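PDB 6IAH: hydrolase from Thermococcus thioreducens, which is a magnesium-binding phosphatase of the haloacid dehalogenase superfamily with diverse substrate specificity, probably including phosphoglycolate. Local coordinates for residues V4-G9 / I197-N202. Residues are numbered along the deposited sequence; the frame is centred on the assembly and turned at random.
With MG (magnesium ion), chain B.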
loop_
_atom_site.group_PDB
_atom_site.type_symbol
_atom_site.label_atom_id
_atom_site.label_comp_id
_atom_site.label_asym_id
_atom_site.label_seq_id
_atom_site.Cartn_x
_atom_site.Cartn_y
_atom_site.Cartn_z
ATOM N N VAL A 4 -2.684 -17.217 -2.247
ATOM C CA VAL A 4 -1.934 -16.006 -2.537
ATOM C C VAL A 4 -2.589 -14.858 -1.812
ATOM O O VAL A 4 -3.813 -14.733 -1.832
ATOM C CB VAL A 4 -1.841 -15.754 -3.995
ATOM C CG1 VAL A 4 -0.808 -14.657 -4.290
ATOM C CG2 VAL A 4 -1.369 -17.031 -4.710
ATOM N N PHE A 5 -1.768 -14.046 -1.183
ATOM C CA PHE A 5 -2.268 -12.937 -0.336
ATOM C C PHE A 5 -1.781 -11.580 -0.887
ATOM O O PHE A 5 -0.655 -11.412 -1.406
ATOM C CB PHE A 5 -1.708 -13.030 1.097
ATOM C CG PHE A 5 -1.817 -14.362 1.733
ATOM C CD1 PHE A 5 -2.968 -14.709 2.426
ATOM C CD2 PHE A 5 -0.710 -15.255 1.718
ATOM C CE1 PHE A 5 -3.058 -15.939 3.047
ATOM C CE2 PHE A 5 -0.795 -16.485 2.336
ATOM C CZ PHE A 5 -1.980 -16.820 3.030
ATOM N N ASP A 6 -2.645 -10.594 -0.741
ATOM C CA ASP A 6 -2.243 -9.201 -0.591
ATOM C C ASP A 6 -1.613 -9.064 0.804
ATOM O O ASP A 6 -1.871 -9.881 1.692
ATOM C CB ASP A 6 -3.495 -8.295 -0.719
ATOM C CG ASP A 6 -3.183 -6.780 -0.617
ATOM O OD1 ASP A 6 -2.158 -6.298 -1.138
ATOM O OD2 ASP A 6 -4.003 -6.084 0.007
ATOM N N VAL A 7 -0.802 -8.033 1.002
ATOM C CA VAL A 7 -0.216 -7.769 2.310
ATOM C C VAL A 7 -1.067 -6.737 3.035
ATOM O O VAL A 7 -1.651 -7.058 4.060
ATOM C CB VAL A 7 1.227 -7.328 2.187
ATOM C CG1 VAL A 7 1.842 -6.978 3.525
ATOM C CG2 VAL A 7 2.041 -8.407 1.531
ATOM N N ASP A 8 -1.157 -5.535 2.512
ATOM C CA ASP A 8 -1.757 -4.404 3.292
ATOM C C ASP A 8 -3.277 -4.516 3.349
ATOM O O ASP A 8 -3.926 -4.527 2.322
ATOM C CB ASP A 8 -1.354 -3.050 2.657
ATOM C CG ASP A 8 0.176 -2.733 2.780
ATOM O OD1 ASP A 8 0.969 -3.484 3.402
ATOM O OD2 ASP A 8 0.595 -1.669 2.257
ATOM N N GLY A 9 -3.842 -4.559 4.550
ATOM C CA GLY A 9 -5.260 -4.726 4.764
ATOM C C GLY A 9 -5.663 -6.206 4.866
ATOM O O GLY A 9 -6.840 -6.473 5.135
ATOM N N ILE A 197 -6.414 -13.672 -1.857
ATOM C CA ILE A 197 -7.102 -12.974 -0.713
ATOM C C ILE A 197 -6.739 -11.498 -0.731
ATOM O O ILE A 197 -5.562 -11.174 -0.535
ATOM C CB ILE A 197 -6.659 -13.568 0.634
ATOM C CG1 ILE A 197 -6.567 -15.102 0.619
ATOM C CG2 ILE A 197 -7.540 -13.021 1.771
ATOM C CD1 ILE A 197 -7.779 -15.808 0.095
ATOM N N GLY A 198 -7.746 -10.619 -0.987
ATOM C CA GLY A 198 -7.570 -9.179 -1.104
ATOM C C GLY A 198 -8.503 -8.490 -0.096
ATOM O O GLY A 198 -9.298 -9.150 0.534
ATOM N N ASP A 199 -8.295 -7.198 0.057
ATOM C CA ASP A 199 -9.193 -6.308 0.857
ATOM C C ASP A 199 -9.872 -5.213 -0.008
ATOM O O ASP A 199 -10.716 -4.544 0.475
ATOM C CB ASP A 199 -8.409 -5.715 2.015
ATOM C CG ASP A 199 -7.327 -4.738 1.583
ATOM O OD1 ASP A 199 -6.421 -5.061 0.752
ATOM O OD2 ASP A 199 -7.340 -3.606 2.102
ATOM N N THR A 200 -9.501 -5.028 -1.277
ATOM C CA THR A 200 -10.053 -3.916 -2.050
ATOM C C THR A 200 -10.640 -4.358 -3.359
ATOM O O THR A 200 -10.359 -5.444 -3.821
ATOM C CB THR A 200 -9.014 -2.816 -2.351
ATOM O OG1 THR A 200 -7.989 -3.317 -3.227
ATOM C CG2 THR A 200 -8.478 -2.238 -1.101
ATOM N N ILE A 201 -11.388 -3.447 -4.000
ATOM C CA ILE A 201 -11.945 -3.705 -5.342
ATOM C C ILE A 201 -10.843 -3.901 -6.388
ATOM O O ILE A 201 -11.026 -4.635 -7.333
ATOM C CB ILE A 201 -12.878 -2.528 -5.779
ATOM C CG1 ILE A 201 -14.084 -2.352 -4.806
ATOM C CG2 ILE A 201 -13.377 -2.679 -7.202
ATOM C CD1 ILE A 201 -15.040 -3.525 -4.700
ATOM N N ASN A 202 -9.729 -3.200 -6.248
ATOM C CA ASN A 202 -8.610 -3.372 -7.179
ATOM C C ASN A 202 -8.078 -4.802 -7.156
ATOM O O ASN A 202 -7.684 -5.333 -8.203
ATOM C CB ASN A 202 -7.472 -2.339 -6.944
ATOM C CG ASN A 202 -6.517 -2.252 -8.153
ATOM O OD1 ASN A 202 -5.416 -2.722 -8.104
ATOM N ND2 ASN A 202 -6.969 -1.636 -9.237
HETATM MG MG MG B . -4.594 -4.286 0.304
HETATM O O HOH W 1 -2.879 -3.482 -0.335
HETATM O O HOH W 2 -5.214 -2.525 1.001
HETATM O O HOH W 3 -5.444 -4.183 -1.624
#
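Asp-6 and Asp-199 each give one carboxylate oxygen to the same magnesium ion, and a metal site at the ends of neighbouring parallel strands is the result. OD2 of Asp-6 and OD1 of Asp-199 lie 2.7 Å apart, a closeness that the shared cation probably makes tolerable. The two carboxylate planes are only 12° apart. On Asp-6, CG stands anti to the backbone N (chi1 -178°), which carries the group forward off the strand end; on Asp-199, CG sits between the backbone N and the carbonyl carbon (chi1 68°), bringing OD1 to within 2.0 Å of the magnesium ion. Asp-8 contributes its backbone O instead, 2.1 Å from the magnesium ion, consistent with the HAD-type DxD motif, where the second aspartate binds the metal through its carbonyl; three waters complete six ligands. One of these waters donates to Asp-199 OD2 over 2.6 Å, tying the second carboxylate oxygen to the same shell, while Asp-6 OD1 forms a salt bridge with Lys-179. Asp-8 OD1 forms a salt bridge with Arg-152 and OD2 a hydrogen bond with Tyr-18.

Behind the ion the backbones are joined by two hydrogen bonds, Ile-197 N to Val-4 O (2.8 Å) and Asp-6 N to Ile-197 O (3.0 Å), the latter almost straight. Phe-5 and Ile-197 point the same way, with CD1 of Phe-5 4.0 Å from CG1 of Ile-197, packed against helix 229-239. Strand 2-5 lies between strands 145-149 and 194-198 in the parallel sheet, and strand 218-221 flanks 194-198 beyond.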